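Local coordinates for outer membrane usher protein PapC (Escherichia coli, PDB 3L48), which takes part, as the C-terminal domain of an outer-membrane usher pore, in the export and assembly of pilus subunits, at residues 11-16 / 42-47; 53-58 / 65-70. All blocks are in the same frame, centred on the assembly; numbering follows the deposited sequence.

Contact 1 of 2, residues 11-16 / 42-47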
loop_
_atom_site.group_PDB
_atom_site.type_symbol
_atom_site.label_atom_id
_atom_site.label_comp_id
_atom_site.label_asym_id
_atom_site.label_seq_id
_atom_site.Cartn_x
_atom_site.Cartn_y
_atom_site.Cartn_z
ATOM N N PHE A 11 -6.687 2.617 -5.834
ATOM C CA PHE A 11 -5.572 3.197 -6.566
ATOM C C PHE A 11 -4.721 3.962 -5.560
ATOM O O PHE A 11 -5.015 5.112 -5.231
ATOM C CB PHE A 11 -6.073 4.137 -7.663
ATOM C CG PHE A 11 -7.079 3.510 -8.591
ATOM C CD1 PHE A 11 -6.779 2.345 -9.280
ATOM C CD2 PHE A 11 -8.322 4.091 -8.783
ATOM C CE1 PHE A 11 -7.705 1.765 -10.141
ATOM C CE2 PHE A 11 -9.252 3.520 -9.643
ATOM C CZ PHE A 11 -8.941 2.354 -10.324
ATOM N N ALA A 12 -3.676 3.313 -5.060
ATOM C CA ALA A 12 -2.907 3.863 -3.949
ATOM C C ALA A 12 -1.692 4.665 -4.398
ATOM O O ALA A 12 -0.852 4.178 -5.157
ATOM C CB ALA A 12 -2.486 2.755 -2.990
ATOM N N ILE A 13 -1.613 5.905 -3.927
ATOM C CA ILE A 13 -0.425 6.719 -4.121
ATOM C C ILE A 13 0.428 6.597 -2.864
ATOM O O ILE A 13 0.105 7.167 -1.821
ATOM C CB ILE A 13 -0.779 8.196 -4.381
ATOM C CG1 ILE A 13 -1.809 8.311 -5.509
ATOM C CG2 ILE A 13 0.477 9.001 -4.714
ATOM C CD1 ILE A 13 -1.361 7.682 -6.812
ATOM N N LEU A 14 1.508 5.833 -2.964
ATOM C CA LEU A 14 2.347 5.535 -1.810
ATOM C C LEU A 14 3.534 6.486 -1.681
ATOM O O LEU A 14 4.291 6.687 -2.632
ATOM C CB LEU A 14 2.872 4.103 -1.901
ATOM C CG LEU A 14 1.864 2.958 -2.003
ATOM C CD1 LEU A 14 2.581 1.668 -2.367
ATOM C CD2 LEU A 14 1.113 2.798 -0.699
ATOM N N ARG A 15 3.690 7.074 -0.500
ATOM C CA ARG A 15 4.878 7.862 -0.189
ATOM C C ARG A 15 5.278 7.641 1.264
ATOM O O ARG A 15 4.421 7.568 2.144
ATOM C CB ARG A 15 4.650 9.355 -0.456
ATOM C CG ARG A 15 4.270 9.687 -1.892
ATOM C CD ARG A 15 4.668 11.111 -2.258
ATOM N NE ARG A 15 6.105 11.234 -2.485
ATOM C CZ ARG A 15 6.655 11.622 -3.630
ATOM N NH1 ARG A 15 5.892 11.940 -4.664
ATOM N NH2 ARG A 15 7.971 11.699 -3.739
ATOM N N LEU A 16 6.579 7.524 1.509
ATOM C CA LEU A 16 7.084 7.349 2.861
ATOM C C LEU A 16 6.976 8.662 3.625
ATOM O O LEU A 16 6.774 9.725 3.028
ATOM C CB LEU A 16 8.529 6.843 2.858
ATOM C CG LEU A 16 8.720 5.332 2.688
ATOM C CD1 LEU A 16 8.320 4.889 1.290
ATOM C CD2 LEU A 16 10.164 4.941 2.978
ATOM N N GLU A 42 6.528 5.678 -9.919
ATOM C CA GLU A 42 6.086 6.823 -9.120
ATOM C C GLU A 42 5.274 6.464 -7.872
ATOM O O GLU A 42 4.364 7.194 -7.483
ATOM C CB GLU A 42 5.302 7.809 -9.996
ATOM C CG GLU A 42 6.139 8.462 -11.095
ATOM C CD GLU A 42 7.265 9.334 -10.543
ATOM O OE1 GLU A 42 7.134 9.837 -9.408
ATOM O OE2 GLU A 42 8.283 9.517 -11.245
ATOM N N GLY A 43 5.609 5.346 -7.240
ATOM C CA GLY A 43 4.958 4.960 -6.000
ATOM C C GLY A 43 3.486 4.594 -6.112
ATOM O O GLY A 43 2.796 4.473 -5.100
ATOM N N LEU A 44 3.004 4.408 -7.336
ATOM C CA LEU A 44 1.612 4.023 -7.553
ATOM C C LEU A 44 1.426 2.510 -7.421
ATOM O O LEU A 44 2.198 1.731 -7.982
ATOM C CB LEU A 44 1.138 4.508 -8.929
ATOM C CG LEU A 44 -0.222 4.033 -9.450
ATOM C CD1 LEU A 44 -1.352 4.460 -8.527
ATOM C CD2 LEU A 44 -0.460 4.552 -10.863
ATOM N N ALA A 45 0.402 2.099 -6.676
ATOM C CA ALA A 45 0.076 0.679 -6.539
ATOM C C ALA A 45 -1.427 0.413 -6.581
ATOM O O ALA A 45 -2.165 0.847 -5.699
ATOM C CB ALA A 45 0.669 0.113 -5.254
ATOM N N TRP A 46 -1.871 -0.307 -7.606
ATOM C CA TRP A 46 -3.257 -0.756 -7.673
ATOM C C TRP A 46 -3.439 -1.974 -6.780
ATOM O O TRP A 46 -2.802 -3.008 -6.988
ATOM C CB TRP A 46 -3.640 -1.101 -9.112
ATOM C CG TRP A 46 -3.876 0.096 -9.969
ATOM C CD1 TRP A 46 -3.411 1.366 -9.756
ATOM C CD2 TRP A 46 -4.629 0.140 -11.187
ATOM N NE1 TRP A 46 -3.835 2.197 -10.765
ATOM C CE2 TRP A 46 -4.579 1.472 -11.653
ATOM C CE3 TRP A 46 -5.337 -0.812 -11.923
ATOM C CZ2 TRP A 46 -5.216 1.867 -12.829
ATOM C CZ3 TRP A 46 -5.967 -0.415 -13.087
ATOM C CH2 TRP A 46 -5.902 0.912 -13.529
ATOM N N LEU A 47 -4.308 -1.850 -5.785
ATOM C CA LEU A 47 -4.510 -2.921 -4.818
ATOM C C LEU A 47 -5.873 -3.596 -4.979
ATOM O O LEU A 47 -6.906 -2.930 -5.055
ATOM C CB LEU A 47 -4.352 -2.382 -3.397
ATOM C CG LEU A 47 -3.075 -1.582 -3.130
ATOM C CD1 LEU A 47 -3.131 -0.929 -1.760
ATOM C CD2 LEU A 47 -1.846 -2.464 -3.255
#
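The indole of Trp46 carries the ring of Phe11 on one face, with Phe11 CE1 above its centre, 3.4 Å from the plane, and with CD1 over the five-membered ring, 3.3 Å from NE1. The planes meet at 54° in an edge-to-face pair, the edge of the phenyl turned to the indole. At the indole's own edge, in plane, lies Leu44 CD1, the same methyl that touches Ile13 CD1 at 3.7 Å. On the opposite face of the sheet, Ala12 CB meets Leu47 CD1, and Leu14 CD1 lies 3.8 Å from Ala45 CB, a buried layer on which Leu82 of strand 78-84 also packs. Ala12 and Ala45 form a hydrogen-bonded pair, Ala45 N to Ala12 O being the straighter bond (167°). Leu14 N donates to Gly43 O at 2.8 Å; Gly43 has positive phi, and a side chain there would run into Leu14 O. On its other edge, strand 11-16 bonds in parallel to strand 78-84. The contact is thus an antiparallel strand pair in the three-stranded mixed sheet of this Ig-like Greek-key domain, with the aromatic pair and the Ile13-Leu44 contact on one face and small and branched aliphatic side chains on the buried other.

Contact 2 of 2, residues 53-58 / 65-70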
loop_
_atom_site.group_PDB
_atom_site.type_symbol
_atom_site.label_atom_id
_atom_site.label_comp_id
_atom_site.label_asym_id
_atom_site.label_seq_id
_atom_site.Cartn_x
_atom_site.Cartn_y
_atom_site.Cartn_z
ATOM N N GLY A 53 -9.695 -0.115 6.646
ATOM C CA GLY A 53 -9.299 -0.109 8.041
ATOM C C GLY A 53 -8.116 -1.001 8.375
ATOM O O GLY A 53 -7.554 -0.905 9.467
ATOM N N GLU A 54 -7.729 -1.870 7.446
ATOM C CA GLU A 54 -6.638 -2.803 7.709
ATOM C C GLU A 54 -5.269 -2.144 7.569
ATOM O O GLU A 54 -5.145 -1.042 7.034
ATOM C CB GLU A 54 -6.728 -4.028 6.797
ATOM C CG GLU A 54 -6.286 -3.780 5.367
ATOM C CD GLU A 54 -6.183 -5.064 4.562
ATOM O OE1 GLU A 54 -5.698 -6.075 5.114
ATOM O OE2 GLU A 54 -6.577 -5.062 3.377
ATOM N N THR A 55 -4.246 -2.829 8.064
ATOM C CA THR A 55 -2.871 -2.363 7.943
ATOM C C THR A 55 -2.136 -3.172 6.883
ATOM O O THR A 55 -2.047 -4.396 6.973
ATOM C CB THR A 55 -2.108 -2.486 9.278
ATOM O OG1 THR A 55 -2.748 -1.677 10.271
ATOM C CG2 THR A 55 -0.660 -2.028 9.112
ATOM N N LEU A 56 -1.615 -2.485 5.875
ATOM C CA LEU A 56 -0.861 -3.152 4.826
ATOM C C LEU A 56 0.625 -2.941 5.054
ATOM O O LEU A 56 1.041 -1.919 5.599
ATOM C CB LEU A 56 -1.255 -2.615 3.449
ATOM C CG LEU A 56 -2.740 -2.652 3.077
ATOM C CD1 LEU A 56 -2.932 -2.223 1.627
ATOM C CD2 LEU A 56 -3.329 -4.036 3.305
ATOM N N SER A 57 1.426 -3.915 4.644
ATOM C CA SER A 57 2.871 -3.761 4.694
ATOM C C SER A 57 3.428 -3.701 3.276
ATOM O O SER A 57 2.963 -4.410 2.382
ATOM C CB SER A 57 3.521 -4.896 5.490
ATOM O OG SER A 57 3.546 -6.092 4.738
ATOM N N VAL A 58 4.410 -2.831 3.073
ATOM C CA VAL A 58 5.058 -2.693 1.780
ATOM C C VAL A 58 6.441 -3.321 1.854
ATOM O O VAL A 58 7.268 -2.930 2.676
ATOM C CB VAL A 58 5.173 -1.219 1.371
ATOM C CG1 VAL A 58 5.818 -1.096 0.001
ATOM C CG2 VAL A 58 3.796 -0.576 1.381
ATOM N N GLN A 65 9.355 -2.947 4.777
ATOM C CA GLN A 65 10.021 -1.651 4.850
ATOM C C GLN A 65 9.180 -0.612 5.584
ATOM O O GLN A 65 9.700 0.188 6.362
ATOM C CB GLN A 65 10.379 -1.165 3.444
ATOM C CG GLN A 65 11.296 -2.112 2.686
ATOM C CD GLN A 65 12.761 -1.931 3.046
ATOM O OE1 GLN A 65 13.616 -2.709 2.620
ATOM N NE2 GLN A 65 13.059 -0.897 3.822
ATOM N N CYS A 66 7.875 -0.626 5.328
ATOM C CA CYS A 66 6.959 0.309 5.970
ATOM C C CYS A 66 5.524 -0.197 5.918
ATOM O O CYS A 66 5.214 -1.141 5.192
ATOM C CB CYS A 66 7.065 1.699 5.336
ATOM S SG CYS A 66 7.259 1.691 3.540
ATOM N N GLN A 67 4.653 0.435 6.696
ATOM C CA GLN A 67 3.257 0.034 6.754
ATOM C C GLN A 67 2.327 1.218 6.550
ATOM O O GLN A 67 2.679 2.357 6.860
ATOM C CB GLN A 67 2.955 -0.669 8.080
ATOM C CG GLN A 67 3.641 -2.017 8.208
ATOM C CD GLN A 67 3.250 -2.771 9.461
ATOM O OE1 GLN A 67 3.143 -3.999 9.449
ATOM N NE2 GLN A 67 3.028 -2.042 10.549
ATOM N N VAL A 68 1.141 0.935 6.015
ATOM C CA VAL A 68 0.129 1.953 5.782
ATOM C C VAL A 68 -1.172 1.542 6.456
ATOM O O VAL A 68 -1.455 0.358 6.607
ATOM C CB VAL A 68 -0.140 2.157 4.273
ATOM C CG1 VAL A 68 1.151 2.489 3.534
ATOM C CG2 VAL A 68 -0.783 0.921 3.686
ATOM N N ASN A 69 -1.952 2.532 6.870
ATOM C CA ASN A 69 -3.270 2.283 7.430
ATOM C C ASN A 69 -4.347 2.673 6.428
ATOM O O ASN A 69 -4.536 3.854 6.132
ATOM C CB ASN A 69 -3.455 3.058 8.737
ATOM C CG ASN A 69 -2.408 2.710 9.774
ATOM O OD1 ASN A 69 -1.788 3.591 10.369
ATOM N ND2 ASN A 69 -2.200 1.416 9.994
ATOM N N VAL A 70 -5.041 1.677 5.891
ATOM C CA VAL A 70 -6.113 1.941 4.943
ATOM C C VAL A 70 -7.282 2.583 5.673
ATOM O O VAL A 70 -7.839 1.987 6.594
ATOM C CB VAL A 70 -6.589 0.655 4.255
ATOM C CG1 VAL A 70 -7.713 0.964 3.276
ATOM C CG2 VAL A 70 -5.428 -0.025 3.543
#
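Val58 N donates to Cys66 O at 2.8 Å, an almost straight bond (177°), while Val58 O accepts from Gln65 N at 3.0 Å. Gln65 and Cys66 thus both face Val58, a classic beta bulge in the hairpin of strands 55-59 and 64-69, part of the antiparallel sheet of the Ig-like fold. Further along, Leu56 and Val68 exchange a pair of backbone bonds, and Val70 N bonds to Glu54 O.

The inward face is apolar. Leu56 CB rests on Val68 CG2 at 3.6 Å, and Leu56 CG meets Val70 CG2; Cys66 SG, disulfide-bonded to Cys84 of strand 78-84, lies beside Val58 CB. On the other face, Gln67 CG is placed anti to its own carbonyl carbon (chi1 -68°), and the extended chain packs on two neighbours, CG against Ser57 CB, and CD and NE2 each 4.0 Å from Thr55 CG2. An alanine in place of Gln67 would probably leave Thr55 CG2 and Ser57 CB with less cover on this face, since the chain beyond CB packs against both. Ser57 OG turns to Thr29 OG1 of the next strand, with which it hydrogen-bonds. Beyond Gln67, the side chains of Thr55 and Asn69 run side by side, with Thr55 OG1 3.2 Å from Asn69 ND2.

How the contacts relate
Contacts 1 and 2 belong to the two different sheets of the domain and lie on opposite sides of its centre. Both are antiparallel strand pairs with one buried face, and these faces meet in the core: Leu47 CD1 lies 3.6 Å from Leu56 CD1, and Leu16 CG packs on Cys66 SG. Leu82 of strand 78-84 touches both, Ala12 and Leu14 in contact 1 and Val68 in contact 2. The faces turned from the core differ in chemistry. Contact 1 carries an aromatic and aliphatic patch there, whereas contact 2 has polar side chains, from the buried Ser57 to the exposed Asn69. Contact 1 joins strands distant in sequence; contact 2 is a local hairpin.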